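Local coordinates for lipid II:glycine glycyltransferase (Staphylococcus aureus, PDB 6SNR), which probably attaches the first glycine of the pentaglycine cross-bridge to the lysine side chain of lipid II, drawing it from glycyl-tRNA during peptidoglycan synthesis, at residues R74-D79 against I105-D110; V78-K83 against Q121-L126; E194-T199 against Y320-N325; Y303-L308 against F330-H335; L309-S314 against R345-T350. All coordinates share one frame; numbering follows the deposited sequence.

Interaction 1. Residues R74-D79 against I105-D110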
# COMPACT_ATOMS: atom_id res chain seq x y z
N ARG A 74 3.64 -8.03 13.84
CA ARG A 74 3.14 -8.98 12.84
C ARG A 74 3.86 -10.35 12.82
O ARG A 74 3.82 -11.07 11.84
CB ARG A 74 3.11 -8.33 11.44
CG ARG A 74 2.10 -7.18 11.34
CD ARG A 74 0.74 -7.74 11.15
NE ARG A 74 -0.29 -6.71 10.89
CZ ARG A 74 -1.39 -6.51 11.62
NH1 ARG A 74 -1.63 -7.22 12.71
NH2 ARG A 74 -2.26 -5.58 11.17
N GLY A 75 4.44 -10.72 13.96
CA GLY A 75 4.87 -12.10 14.22
C GLY A 75 4.07 -12.71 15.34
O GLY A 75 3.08 -12.08 15.78
N PHE A 76 4.44 -13.91 15.83
CA PHE A 76 5.41 -14.80 15.19
C PHE A 76 5.01 -15.23 13.77
O PHE A 76 3.82 -15.32 13.43
CB PHE A 76 5.53 -16.12 15.97
CG PHE A 76 5.62 -16.00 17.48
CD1 PHE A 76 6.81 -15.63 18.11
CD2 PHE A 76 4.52 -16.30 18.27
CE1 PHE A 76 6.92 -15.61 19.48
CE2 PHE A 76 4.62 -16.28 19.65
CZ PHE A 76 5.81 -15.95 20.25
N VAL A 77 6.00 -15.55 12.96
CA VAL A 77 5.81 -16.06 11.60
C VAL A 77 5.89 -17.59 11.65
O VAL A 77 6.98 -18.20 11.59
CB VAL A 77 6.77 -15.45 10.59
CG1 VAL A 77 6.47 -15.97 9.20
CG2 VAL A 77 6.68 -13.93 10.62
N VAL A 78 4.72 -18.18 11.81
CA VAL A 78 4.56 -19.60 12.09
C VAL A 78 3.13 -20.02 11.76
O VAL A 78 2.25 -19.21 11.78
CB VAL A 78 4.92 -19.94 13.55
CG1 VAL A 78 3.92 -19.41 14.58
CG2 VAL A 78 5.11 -21.44 13.72
N ASP A 79 2.95 -21.29 11.45
CA ASP A 79 1.62 -21.91 11.41
C ASP A 79 1.14 -22.07 12.86
O ASP A 79 1.74 -22.83 13.62
CB ASP A 79 1.72 -23.23 10.64
CG ASP A 79 0.41 -24.00 10.56
OD1 ASP A 79 -0.61 -23.59 11.17
OD2 ASP A 79 0.42 -25.05 9.86
N ILE A 105 5.83 -9.66 26.23
CA ILE A 105 6.06 -10.02 24.83
C ILE A 105 4.70 -9.85 24.14
O ILE A 105 3.74 -10.56 24.42
CB ILE A 105 6.50 -11.48 24.66
CG1 ILE A 105 7.86 -11.70 25.32
CG2 ILE A 105 6.54 -11.88 23.17
CD1 ILE A 105 8.13 -13.15 25.57
N LYS A 106 4.67 -8.91 23.21
CA LYS A 106 3.43 -8.52 22.52
C LYS A 106 3.49 -9.03 21.09
O LYS A 106 4.46 -8.71 20.36
CB LYS A 106 3.31 -7.00 22.52
CG LYS A 106 2.06 -6.44 21.77
CD LYS A 106 2.01 -4.95 21.84
CE LYS A 106 1.85 -4.42 23.24
NZ LYS A 106 0.58 -4.85 23.90
N ILE A 107 2.43 -9.73 20.66
CA ILE A 107 2.39 -10.21 19.27
C ILE A 107 1.06 -9.83 18.61
O ILE A 107 0.08 -9.50 19.30
CB ILE A 107 2.56 -11.72 19.17
CG1 ILE A 107 1.31 -12.45 19.74
CG2 ILE A 107 3.82 -12.24 19.88
CD1 ILE A 107 1.31 -13.92 19.53
N ASP A 108 1.05 -9.83 17.27
CA ASP A 108 -0.13 -9.37 16.51
C ASP A 108 -0.08 -9.93 15.07
O ASP A 108 -0.02 -9.16 14.10
CB ASP A 108 -0.35 -7.83 16.56
CG ASP A 108 0.84 -6.98 16.18
OD1 ASP A 108 1.95 -7.51 15.92
OD2 ASP A 108 0.76 -5.76 16.20
N PRO A 109 -0.09 -11.26 14.93
CA PRO A 109 0.17 -11.84 13.63
C PRO A 109 -0.97 -11.57 12.64
O PRO A 109 -2.10 -11.32 13.06
CB PRO A 109 0.30 -13.32 13.94
CG PRO A 109 -0.57 -13.53 15.15
CD PRO A 109 -0.35 -12.28 15.94
N ASP A 110 -0.67 -11.62 11.36
CA ASP A 110 -1.69 -11.44 10.33
C ASP A 110 -2.42 -12.76 10.09
O ASP A 110 -2.11 -13.49 9.15
CB ASP A 110 -1.05 -10.96 9.05
CG ASP A 110 -2.05 -10.57 7.96
OD1 ASP A 110 -3.30 -10.59 8.18
OD2 ASP A 110 -1.54 -10.30 6.86
O HOH W 1 1.91 -11.79 10.34

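Interaction 2. Residues V78-K83 against Q121-L126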
# COMPACT_ATOMS: atom_id res chain seq x y z
N VAL A 78 4.72 -18.18 11.81
CA VAL A 78 4.56 -19.60 12.09
C VAL A 78 3.13 -20.02 11.76
O VAL A 78 2.25 -19.21 11.78
CB VAL A 78 4.92 -19.94 13.55
CG1 VAL A 78 3.92 -19.41 14.58
CG2 VAL A 78 5.11 -21.44 13.72
N ASP A 79 2.95 -21.29 11.45
CA ASP A 79 1.62 -21.91 11.41
C ASP A 79 1.14 -22.07 12.86
O ASP A 79 1.74 -22.83 13.62
CB ASP A 79 1.72 -23.23 10.64
CG ASP A 79 0.41 -24.00 10.56
OD1 ASP A 79 -0.61 -23.59 11.17
OD2 ASP A 79 0.42 -25.05 9.86
N TYR A 80 0.07 -21.35 13.23
CA TYR A 80 -0.44 -21.29 14.62
C TYR A 80 -1.12 -22.62 15.00
O TYR A 80 -1.40 -22.82 16.19
CB TYR A 80 -1.33 -20.06 14.87
CG TYR A 80 -0.49 -18.82 15.04
CD1 TYR A 80 0.04 -18.15 13.93
CD2 TYR A 80 -0.12 -18.36 16.31
CE1 TYR A 80 0.90 -17.05 14.09
CE2 TYR A 80 0.72 -17.28 16.48
CZ TYR A 80 1.23 -16.62 15.36
OH TYR A 80 2.09 -15.59 15.58
N SER A 81 -1.34 -23.49 14.02
CA SER A 81 -1.71 -24.88 14.32
C SER A 81 -0.53 -25.83 14.61
O SER A 81 -0.77 -26.99 14.98
CB SER A 81 -2.53 -25.45 13.17
OG SER A 81 -3.61 -24.58 12.87
N ASN A 82 0.71 -25.36 14.45
CA ASN A 82 1.89 -26.16 14.77
C ASN A 82 2.27 -25.86 16.22
O ASN A 82 3.04 -24.93 16.51
CB ASN A 82 3.01 -25.80 13.80
CG ASN A 82 4.24 -26.66 13.96
OD1 ASN A 82 4.48 -27.22 15.03
ND2 ASN A 82 5.06 -26.72 12.90
N LYS A 83 1.70 -26.63 17.15
CA LYS A 83 1.93 -26.39 18.56
C LYS A 83 3.40 -26.45 18.99
O LYS A 83 3.83 -25.66 19.84
CB LYS A 83 1.14 -27.40 19.42
CG LYS A 83 -0.37 -27.26 19.35
CD LYS A 83 -1.03 -28.16 20.38
CE LYS A 83 -2.54 -28.02 20.39
NZ LYS A 83 -3.17 -28.53 19.15
N GLN A 121 -6.93 -20.45 20.41
CA GLN A 121 -6.94 -21.53 21.43
C GLN A 121 -5.54 -21.77 21.96
O GLN A 121 -5.30 -21.82 23.20
CB GLN A 121 -7.53 -22.82 20.83
CG GLN A 121 -9.04 -22.72 20.63
CD GLN A 121 -9.72 -24.04 20.27
OE1 GLN A 121 -9.09 -25.09 20.19
NE2 GLN A 121 -11.04 -23.98 20.09
N ASN A 122 -4.60 -21.85 21.03
CA ASN A 122 -3.23 -22.26 21.34
C ASN A 122 -2.48 -21.14 22.04
O ASN A 122 -1.67 -21.40 22.95
CB ASN A 122 -2.48 -22.71 20.06
CG ASN A 122 -2.98 -24.06 19.49
OD1 ASN A 122 -3.70 -24.83 20.15
ND2 ASN A 122 -2.63 -24.32 18.23
N LEU A 123 -2.76 -19.90 21.66
CA LEU A 123 -2.18 -18.76 22.37
C LEU A 123 -2.73 -18.64 23.80
O LEU A 123 -1.99 -18.38 24.75
CB LEU A 123 -2.36 -17.44 21.59
CG LEU A 123 -1.56 -17.34 20.28
CD1 LEU A 123 -2.05 -16.17 19.47
CD2 LEU A 123 -0.06 -17.20 20.58
N LYS A 124 -4.03 -18.86 23.94
CA LYS A 124 -4.67 -18.85 25.25
C LYS A 124 -4.06 -19.91 26.17
O LYS A 124 -3.73 -19.61 27.29
CB LYS A 124 -6.19 -19.02 25.12
CG LYS A 124 -6.91 -18.87 26.44
CD LYS A 124 -8.40 -19.09 26.30
CE LYS A 124 -9.10 -18.61 27.56
NZ LYS A 124 -10.57 -18.87 27.47
N ALA A 125 -3.87 -21.11 25.65
CA ALA A 125 -3.27 -22.21 26.40
C ALA A 125 -1.84 -21.94 26.85
O ALA A 125 -1.42 -22.38 27.93
CB ALA A 125 -3.35 -23.49 25.59
N LEU A 126 -1.09 -21.18 26.05
CA LEU A 126 0.26 -20.80 26.42
C LEU A 126 0.37 -19.60 27.38
O LEU A 126 1.46 -19.22 27.76
CB LEU A 126 1.07 -20.49 25.13
CG LEU A 126 1.42 -21.68 24.23
CD1 LEU A 126 1.94 -21.19 22.89
CD2 LEU A 126 2.46 -22.57 24.90
O HOH W 2 -3.17 -26.79 16.90

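Interaction 3. Residues E194-T199 against Y320-N325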
# COMPACT_ATOMS: atom_id res chain seq x y z
N GLU A 194 6.55 17.17 -0.77
CA GLU A 194 5.80 18.39 -1.10
C GLU A 194 4.31 18.08 -1.27
O GLU A 194 3.44 18.78 -0.75
CB GLU A 194 6.35 19.03 -2.39
CG GLU A 194 7.75 19.62 -2.25
CD GLU A 194 8.24 20.31 -3.52
OE1 GLU A 194 7.54 21.23 -4.00
OE2 GLU A 194 9.34 19.96 -4.03
N LEU A 195 4.01 17.01 -2.00
CA LEU A 195 2.64 16.59 -2.16
C LEU A 195 2.00 16.20 -0.83
O LEU A 195 0.82 16.47 -0.57
CB LEU A 195 2.57 15.42 -3.16
CG LEU A 195 2.93 15.72 -4.61
CD1 LEU A 195 3.04 14.43 -5.40
CD2 LEU A 195 1.87 16.62 -5.23
N MET A 196 2.78 15.57 0.04
CA MET A 196 2.27 15.13 1.31
C MET A 196 1.95 16.31 2.21
O MET A 196 1.00 16.26 2.97
CB MET A 196 3.28 14.19 1.98
CG MET A 196 2.83 13.66 3.33
SD MET A 196 1.38 12.60 3.18
CE MET A 196 2.06 11.16 2.38
N LYS A 197 2.77 17.37 2.11
CA LYS A 197 2.55 18.61 2.87
C LYS A 197 1.19 19.19 2.49
O LYS A 197 0.38 19.53 3.37
CB LYS A 197 3.69 19.60 2.58
CG LYS A 197 3.65 20.91 3.35
CD LYS A 197 4.91 21.73 3.08
CE LYS A 197 4.78 23.16 3.57
NZ LYS A 197 5.94 24.00 3.13
N ILE A 198 0.91 19.22 1.18
CA ILE A 198 -0.37 19.73 0.64
C ILE A 198 -1.54 18.86 1.13
O ILE A 198 -2.60 19.37 1.51
CB ILE A 198 -0.34 19.82 -0.91
CG1 ILE A 198 0.71 20.83 -1.38
CG2 ILE A 198 -1.71 20.22 -1.46
CD1 ILE A 198 1.10 20.73 -2.84
N THR A 199 -1.35 17.55 1.10
CA THR A 199 -2.35 16.61 1.55
C THR A 199 -2.64 16.73 3.05
O THR A 199 -3.78 16.61 3.48
CB THR A 199 -1.92 15.18 1.21
OG1 THR A 199 -1.65 15.10 -0.19
CG2 THR A 199 -3.00 14.17 1.58
N TYR A 320 1.58 4.91 1.79
CA TYR A 320 1.32 6.33 1.87
C TYR A 320 1.02 6.85 0.47
O TYR A 320 1.64 6.42 -0.49
CB TYR A 320 2.55 7.11 2.40
CG TYR A 320 2.90 6.87 3.85
CD1 TYR A 320 2.20 7.51 4.84
CD2 TYR A 320 3.98 6.05 4.21
CE1 TYR A 320 2.51 7.30 6.19
CE2 TYR A 320 4.30 5.83 5.55
CZ TYR A 320 3.57 6.47 6.53
OH TYR A 320 3.87 6.27 7.85
N GLY A 321 0.09 7.80 0.39
CA GLY A 321 -0.22 8.50 -0.87
C GLY A 321 -0.49 9.98 -0.66
O GLY A 321 -0.86 10.38 0.45
N ALA A 322 -0.26 10.79 -1.68
CA ALA A 322 -0.41 12.25 -1.57
C ALA A 322 -0.82 12.80 -2.90
O ALA A 322 -0.52 12.20 -3.94
CB ALA A 322 0.88 12.91 -1.09
N SER A 323 -1.52 13.94 -2.90
CA SER A 323 -1.86 14.57 -4.17
C SER A 323 -2.08 16.06 -3.97
O SER A 323 -2.43 16.49 -2.87
CB SER A 323 -3.12 13.93 -4.78
OG SER A 323 -4.23 14.03 -3.90
N SER A 324 -1.85 16.81 -5.05
CA SER A 324 -1.95 18.28 -5.02
C SER A 324 -3.37 18.72 -5.24
O SER A 324 -4.25 17.92 -5.51
CB SER A 324 -1.07 18.91 -6.10
OG SER A 324 -1.56 18.65 -7.39
N ASN A 325 -3.60 20.02 -5.07
CA ASN A 325 -4.90 20.63 -5.29
C ASN A 325 -5.18 20.97 -6.76
O ASN A 325 -6.28 21.40 -7.11
CB ASN A 325 -5.03 21.90 -4.43
CG ASN A 325 -4.96 21.62 -2.93
OD1 ASN A 325 -4.22 22.27 -2.20
ND2 ASN A 325 -5.80 20.71 -2.46

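Interaction 4. Residues Y303-L308 against F330-H335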
# COMPACT_ATOMS: atom_id res chain seq x y z
N TYR A 303 3.97 17.41 -11.36
CA TYR A 303 3.55 16.20 -10.65
C TYR A 303 2.30 16.49 -9.83
O TYR A 303 2.24 17.47 -9.10
CB TYR A 303 4.69 15.71 -9.76
CG TYR A 303 5.81 15.08 -10.54
CD1 TYR A 303 5.67 13.84 -11.14
CD2 TYR A 303 7.03 15.72 -10.66
CE1 TYR A 303 6.68 13.24 -11.86
CE2 TYR A 303 8.06 15.14 -11.38
CZ TYR A 303 7.90 13.91 -11.98
OH TYR A 303 8.94 13.33 -12.70
N LEU A 304 1.33 15.57 -9.94
CA LEU A 304 0.03 15.69 -9.33
C LEU A 304 -0.23 14.79 -8.14
O LEU A 304 -1.01 15.13 -7.25
CB LEU A 304 -1.02 15.32 -10.39
CG LEU A 304 -1.06 16.21 -11.65
CD1 LEU A 304 -2.25 15.82 -12.50
CD2 LEU A 304 -1.08 17.67 -11.27
N SER A 305 0.36 13.59 -8.16
CA SER A 305 0.16 12.67 -7.05
C SER A 305 1.37 11.78 -6.91
O SER A 305 2.22 11.72 -7.78
CB SER A 305 -1.10 11.84 -7.22
OG SER A 305 -1.04 10.95 -8.31
N GLY A 306 1.43 11.04 -5.81
CA GLY A 306 2.54 10.12 -5.57
C GLY A 306 2.17 9.15 -4.46
O GLY A 306 1.21 9.38 -3.68
N ALA A 307 2.89 8.02 -4.44
CA ALA A 307 2.65 7.02 -3.42
C ALA A 307 3.84 6.10 -3.22
O ALA A 307 4.65 5.89 -4.12
CB ALA A 307 1.46 6.20 -3.82
N LEU A 308 3.90 5.52 -2.02
CA LEU A 308 4.87 4.49 -1.68
C LEU A 308 4.21 3.12 -1.60
O LEU A 308 3.20 2.97 -0.90
CB LEU A 308 5.51 4.87 -0.37
CG LEU A 308 6.54 6.01 -0.35
CD1 LEU A 308 6.89 6.42 1.09
CD2 LEU A 308 7.80 5.61 -1.09
N PHE A 330 -7.96 15.37 -14.02
CA PHE A 330 -7.20 14.35 -14.69
C PHE A 330 -7.23 13.03 -13.90
O PHE A 330 -6.70 12.06 -14.37
CB PHE A 330 -5.75 14.81 -14.86
CG PHE A 330 -5.54 15.70 -16.05
CD1 PHE A 330 -5.85 17.05 -15.99
CD2 PHE A 330 -5.08 15.17 -17.26
CE1 PHE A 330 -5.69 17.86 -17.10
CE2 PHE A 330 -4.92 15.98 -18.37
CZ PHE A 330 -5.21 17.33 -18.28
N LEU A 331 -7.85 13.04 -12.73
CA LEU A 331 -7.99 11.84 -11.87
C LEU A 331 -6.67 11.11 -11.66
O LEU A 331 -6.58 9.89 -11.84
CB LEU A 331 -9.05 10.90 -12.43
CG LEU A 331 -10.40 11.61 -12.66
CD1 LEU A 331 -11.24 10.83 -13.65
CD2 LEU A 331 -11.12 11.81 -11.33
N PRO A 332 -5.62 11.85 -11.28
CA PRO A 332 -4.29 11.23 -11.12
C PRO A 332 -4.22 10.09 -10.10
O PRO A 332 -3.54 9.11 -10.39
CB PRO A 332 -3.40 12.39 -10.74
CG PRO A 332 -4.30 13.28 -9.98
CD PRO A 332 -5.62 13.23 -10.76
N ASN A 333 -4.92 10.21 -8.97
CA ASN A 333 -4.91 9.13 -7.94
C ASN A 333 -5.50 7.83 -8.47
O ASN A 333 -5.03 6.75 -8.16
CB ASN A 333 -5.67 9.57 -6.69
CG ASN A 333 -5.00 10.76 -5.99
OD1 ASN A 333 -5.62 11.78 -5.71
ND2 ASN A 333 -3.73 10.62 -5.70
N HIS A 334 -6.53 7.92 -9.33
CA HIS A 334 -7.14 6.72 -9.90
C HIS A 334 -6.23 6.03 -10.89
O HIS A 334 -6.13 4.79 -10.91
CB HIS A 334 -8.47 7.09 -10.60
CG HIS A 334 -9.50 7.64 -9.68
ND1 HIS A 334 -9.45 8.93 -9.20
CD2 HIS A 334 -10.59 7.08 -9.12
CE1 HIS A 334 -10.47 9.14 -8.40
NE2 HIS A 334 -11.18 8.03 -8.34
N HIS A 335 -5.51 6.83 -11.68
CA HIS A 335 -4.51 6.31 -12.59
C HIS A 335 -3.38 5.61 -11.81
O HIS A 335 -3.02 4.46 -12.10
CB HIS A 335 -3.93 7.45 -13.45
CG HIS A 335 -3.24 6.98 -14.67
ND1 HIS A 335 -2.57 7.83 -15.54
CD2 HIS A 335 -3.07 5.74 -15.16
CE1 HIS A 335 -2.01 7.12 -16.50
NE2 HIS A 335 -2.31 5.85 -16.30

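Interaction 5. Residues L309-S314 against R345-T350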
# COMPACT_ATOMS: atom_id res chain seq x y z
N LEU A 309 4.79 2.13 -2.29
CA LEU A 309 4.29 0.76 -2.43
C LEU A 309 5.35 -0.17 -1.87
O LEU A 309 6.51 -0.09 -2.26
CB LEU A 309 4.08 0.41 -3.90
CG LEU A 309 3.56 -0.96 -4.27
CD1 LEU A 309 2.15 -1.14 -3.74
CD2 LEU A 309 3.63 -1.21 -5.79
N MET A 310 4.98 -0.98 -0.88
CA MET A 310 5.92 -1.93 -0.24
C MET A 310 5.59 -3.34 -0.57
O MET A 310 4.46 -3.65 -0.97
CB MET A 310 5.85 -1.80 1.31
CG MET A 310 5.82 -0.41 1.85
SD MET A 310 7.10 0.69 1.25
CE MET A 310 6.12 1.84 0.38
N PHE A 311 6.52 -4.28 -0.36
CA PHE A 311 6.29 -5.68 -0.62
C PHE A 311 6.88 -6.58 0.46
O PHE A 311 7.93 -6.25 1.05
CB PHE A 311 6.97 -6.17 -1.90
CG PHE A 311 6.41 -5.53 -3.15
CD1 PHE A 311 6.90 -4.34 -3.63
CD2 PHE A 311 5.40 -6.15 -3.80
CE1 PHE A 311 6.36 -3.75 -4.81
CE2 PHE A 311 4.86 -5.61 -4.95
CZ PHE A 311 5.33 -4.40 -5.44
N ALA A 312 6.23 -7.70 0.64
CA ALA A 312 6.74 -8.83 1.43
C ALA A 312 6.28 -10.10 0.79
O ALA A 312 5.24 -10.64 1.12
CB ALA A 312 6.31 -8.73 2.91
N GLY A 313 7.02 -10.60 -0.22
CA GLY A 313 6.58 -11.76 -0.92
C GLY A 313 5.34 -11.49 -1.74
O GLY A 313 5.31 -10.49 -2.49
N SER A 314 4.36 -12.35 -1.59
CA SER A 314 3.11 -12.20 -2.33
C SER A 314 2.22 -11.07 -1.78
O SER A 314 1.15 -10.77 -2.38
CB SER A 314 2.36 -13.51 -2.37
OG SER A 314 1.77 -13.78 -1.15
N ARG A 345 1.22 -6.87 -9.11
CA ARG A 345 0.92 -8.19 -9.66
C ARG A 345 2.13 -8.70 -10.48
O ARG A 345 2.55 -9.88 -10.34
CB ARG A 345 -0.32 -8.11 -10.58
CG ARG A 345 -0.64 -9.43 -11.30
CD ARG A 345 -1.71 -9.25 -12.40
NE ARG A 345 -1.15 -8.42 -13.48
CZ ARG A 345 -1.86 -7.58 -14.24
NH1 ARG A 345 -3.17 -7.45 -14.10
NH2 ARG A 345 -1.22 -6.83 -15.13
N GLU A 346 2.69 -7.84 -11.30
CA GLU A 346 3.82 -8.24 -12.16
C GLU A 346 5.08 -8.58 -11.34
O GLU A 346 5.92 -9.37 -11.80
CB GLU A 346 4.08 -7.16 -13.23
CG GLU A 346 2.97 -7.08 -14.28
CD GLU A 346 2.60 -8.44 -14.85
OE1 GLU A 346 3.48 -9.06 -15.49
OE2 GLU A 346 1.45 -8.90 -14.63
N HIS A 347 5.22 -7.98 -10.15
CA HIS A 347 6.34 -8.26 -9.24
C HIS A 347 6.14 -9.56 -8.46
O HIS A 347 7.10 -10.04 -7.83
CB HIS A 347 6.53 -7.03 -8.31
CG HIS A 347 7.82 -7.00 -7.53
ND1 HIS A 347 9.06 -6.84 -8.13
CD2 HIS A 347 8.06 -7.08 -6.20
CE1 HIS A 347 10.00 -6.82 -7.20
NE2 HIS A 347 9.41 -6.95 -6.02
N GLY A 348 4.95 -10.16 -8.49
CA GLY A 348 4.67 -11.41 -7.78
C GLY A 348 3.73 -11.36 -6.62
O GLY A 348 3.53 -12.35 -5.93
N ALA A 349 3.10 -10.20 -6.39
CA ALA A 349 2.13 -10.07 -5.34
C ALA A 349 0.75 -10.53 -5.77
O ALA A 349 0.31 -10.33 -6.92
CB ALA A 349 2.10 -8.64 -4.84
N THR A 350 0.02 -11.12 -4.86
CA THR A 350 -1.36 -11.54 -5.14
C THR A 350 -2.41 -10.80 -4.33
O THR A 350 -3.63 -10.97 -4.60
CB THR A 350 -1.53 -13.06 -4.91
OG1 THR A 350 -1.24 -13.34 -3.54
CG2 THR A 350 -0.60 -13.85 -5.82
O HOH W 3 -0.93 -12.39 -0.68

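Interaction 1. Residues R74-D79 against I105-D110
D108 O is approached twice by R74: guanidinium NH1 donates to it at 2.9 Å, and a CA-H contact holds R74 CA 3.4 Å from D108 O. The site lies in a beta-alpha-beta unit, where strand 68-78 and its parallel neighbour 102-107 are linked by helix 83-99. NH1 stands 37° out of the D108 carbonyl plane, while the oxygen sits almost in the plane of the guanidinium. The R74 chain bends at chi2 (-80°), laying CD against the same oxygen. A second bond adds to this, R74 N donating to D108 OD1 at 2.7 Å, nearly straight and arriving from above the carboxylate plane. D108 therefore engages R74 through both its backbone and its side chain. Its other oxygen, OD2, bonds the hydroxyl of Y71, and R74 NH2 is taken by P144 O.

Next along, G75 O rests 3.4 Å from I107 CB and accepts a weak hydrogen bond from D108 N; the peptide between G75 and F76 is cis. A water links R74 O to D110 N, lying 2.8 Å from that nitrogen. The D110 carboxylate forms salt bridges with K384 and K315. F76 turns its ring over the I107 side chain: I107 CG2 makes a CH-pi contact 4.3 Å from the F76 ring centroid, 17° off the ring normal.

Interaction 2. Residues V78-K83 against Q121-L126
N122 and Y80 carry the direct polar link between helix 117-125 and a type I beta turn, D79 to N82, that leads from strand 68-78 into helix 83-99. N122 ND2 donates to Y80 O at 2.8 Å; the acceptor lies in the plane of the N122 amide, and the donor lies in the plane of the Y80 carbonyl.

Hydrogen bonds through water add to this link. One molecule accepts from N122 ND2 at 2.9 Å and from K83 NZ at 2.8 Å, and donates to S81 O. The same amide nitrogen is thus used twice, once on the turn carbonyl and once on the water. The bend of K83 at chi4 (67°) turns NZ to the water.

Within the turn, D79 OD1 accepts from S81 N at 2.9 Å, an Asx turn, and N82 at the N-cap uses OD1 to cap A85 N of helix 83-99. S81 OG bonds D118 OD2, one turn before N122 on helix 117-125.

The van der Waals contacts are fewer. The K83 chain passes N122 at about a right angle, with K83 CE 3.4 Å from N122 OD1. L123 CD2 meets Y80 CE2 at the ring edge, 4.2 Å away. Y80 OH, at the tip of the ring, bonds F76 O, while V78 CG1 lies 3.8 Å above one face of the Y80 ring, offset toward the rim.

Interaction 3. Residues E194-T199 against Y320-N325
A322 CB presses into the side of helix 189-202, 3.7 Å from L195 CB and 3.5 Å from both M196 N and T199 OG1. The helix packs across a face of the mixed seven-stranded sheet: residues 194-199 cross strand residues 320-323 at 79°, the segment axes 6.2 Å apart at closest. On one flank, M196 bends at chi2 and again at chi3 (70°), which sets CE 3.6 Å from G321 O and against the CB atoms of Y320 and A322. On the other, L195 CD2 packs on S324 CB at 3.8 Å. The one hydrogen bond across the contact runs from S323 N to T199 OG1 at 3.0 Å.

Behind this layer, T199 OG1 is itself held, donating to L195 O at 2.8 Å, where T199 N also bonds. Farther out, R202 takes S323 O, Y212 bonds the hydroxyl of Y320, and F213 meets the Y320 ring edge-to-face. Backbone bonds of Y320, A322 and S324 to strand 302-312 hold the strand along one edge.

The T199 hydroxyl thus acts as donor and acceptor at once: its proton goes to the helix carbonyl, leaving its oxygen to receive the strand N-H.

Interaction 4. Residues Y303-L308 against F330-H335
F330 begins the contact through its CB, which touches L304 CD1 at 4.3 Å while the ring leads away from strand 302-312. L331 then takes the N-cap position of helix 332-347, its carbonyl accepting from H335 N at 3.2 Å.

P332, in the first turn, carries most of the packing. Its ring crosses the L304 side chain at about a right angle: P332 CB lies 3.8 Å from L304 CB, and P332 CG 3.9 Å from the same atom. CD1 of L304 also reaches the ring. S305 follows on the same proline, with OG 3.7 Å from P332 CB; chi1 (66°) sets that hydroxyl between the backbone N and the carbonyl carbon. L304 and S305 can both point at the helix because the strand is irregular here: both pair with V231 of strand 226-233, and L304 is not fully extended, consistent with a classic beta bulge.

N333 closes the contact, its ND2 3.3 Å from S305 CB, while its OD1 makes a weak hydrogen bond to S323 OG on the adjacent strand.

No hydrogen bond joins the two segments. They meet by van der Waals packing, and S305 OG is buried against the proline without a partner in the model.

Interaction 5. Residues L309-S314 against R345-T350
F311 CG lies beside its backbone N (chi1 -66°) and H347 CG anti to its own (chi1 -166°), a pair of torsions that brings the two rings together at the end of helix 332-347. That helix is the crossover of a beta-alpha-beta unit between parallel strands 315-323 and 351-356, and it ends in a Schellman motif at G348. H347 points its edge at the phenyl face: CD2 stands 3.6 Å above the plane of the F311 ring, over its centre. This is a tilted edge-to-face pair, the planes at 54° and the centroids of F311 and H347 4.5 Å apart. A349 CB meets the same phenyl at its edge, 4.1 Å from F311 CE2, while Y343 and A344 of the helix also touch the F311 side chain.

Past the Schellman turn the chain runs beside S314, in the tight turn between strands 302-312 and 315-323. S314 CA lies 3.6 Å from G348 O. T350 N donates to S314 O at 2.7 Å, in the carbonyl plane and on a lone pair, and A349 CA-H approaches that oxygen as well, with A349 CA 3.2 Å from S314 O. T350 goes on to bond I152 through its backbone. At the outer end, one water joins the two hydroxyls, 3.1 Å from S314 OG and 3.0 Å from T350 OG1.

How the interactions relate
Interactions 1 and 2 share V78 and D79 and touch, through Y80 against G75 and P109 and L123 against I107; both are largely buried, interaction 1 at the ends of two sheet strands, interaction 2 between the following turn and helix 117-125. Interactions 3, 4 and 5 belong to the other seven-stranded sheet. Interactions 4 and 5 join strand 302-312 to the two ends of helix 332-347, by apolar packing at the buried start and by a ring pair, a backbone bond and water at the partly open end. Interaction 3 is a surface contact that adds helix 189-202 to strand 315-323, whose backbone pairs with residues 303-308. Only in interaction 1 do charged side chains bond directly across, each to the partner's backbone.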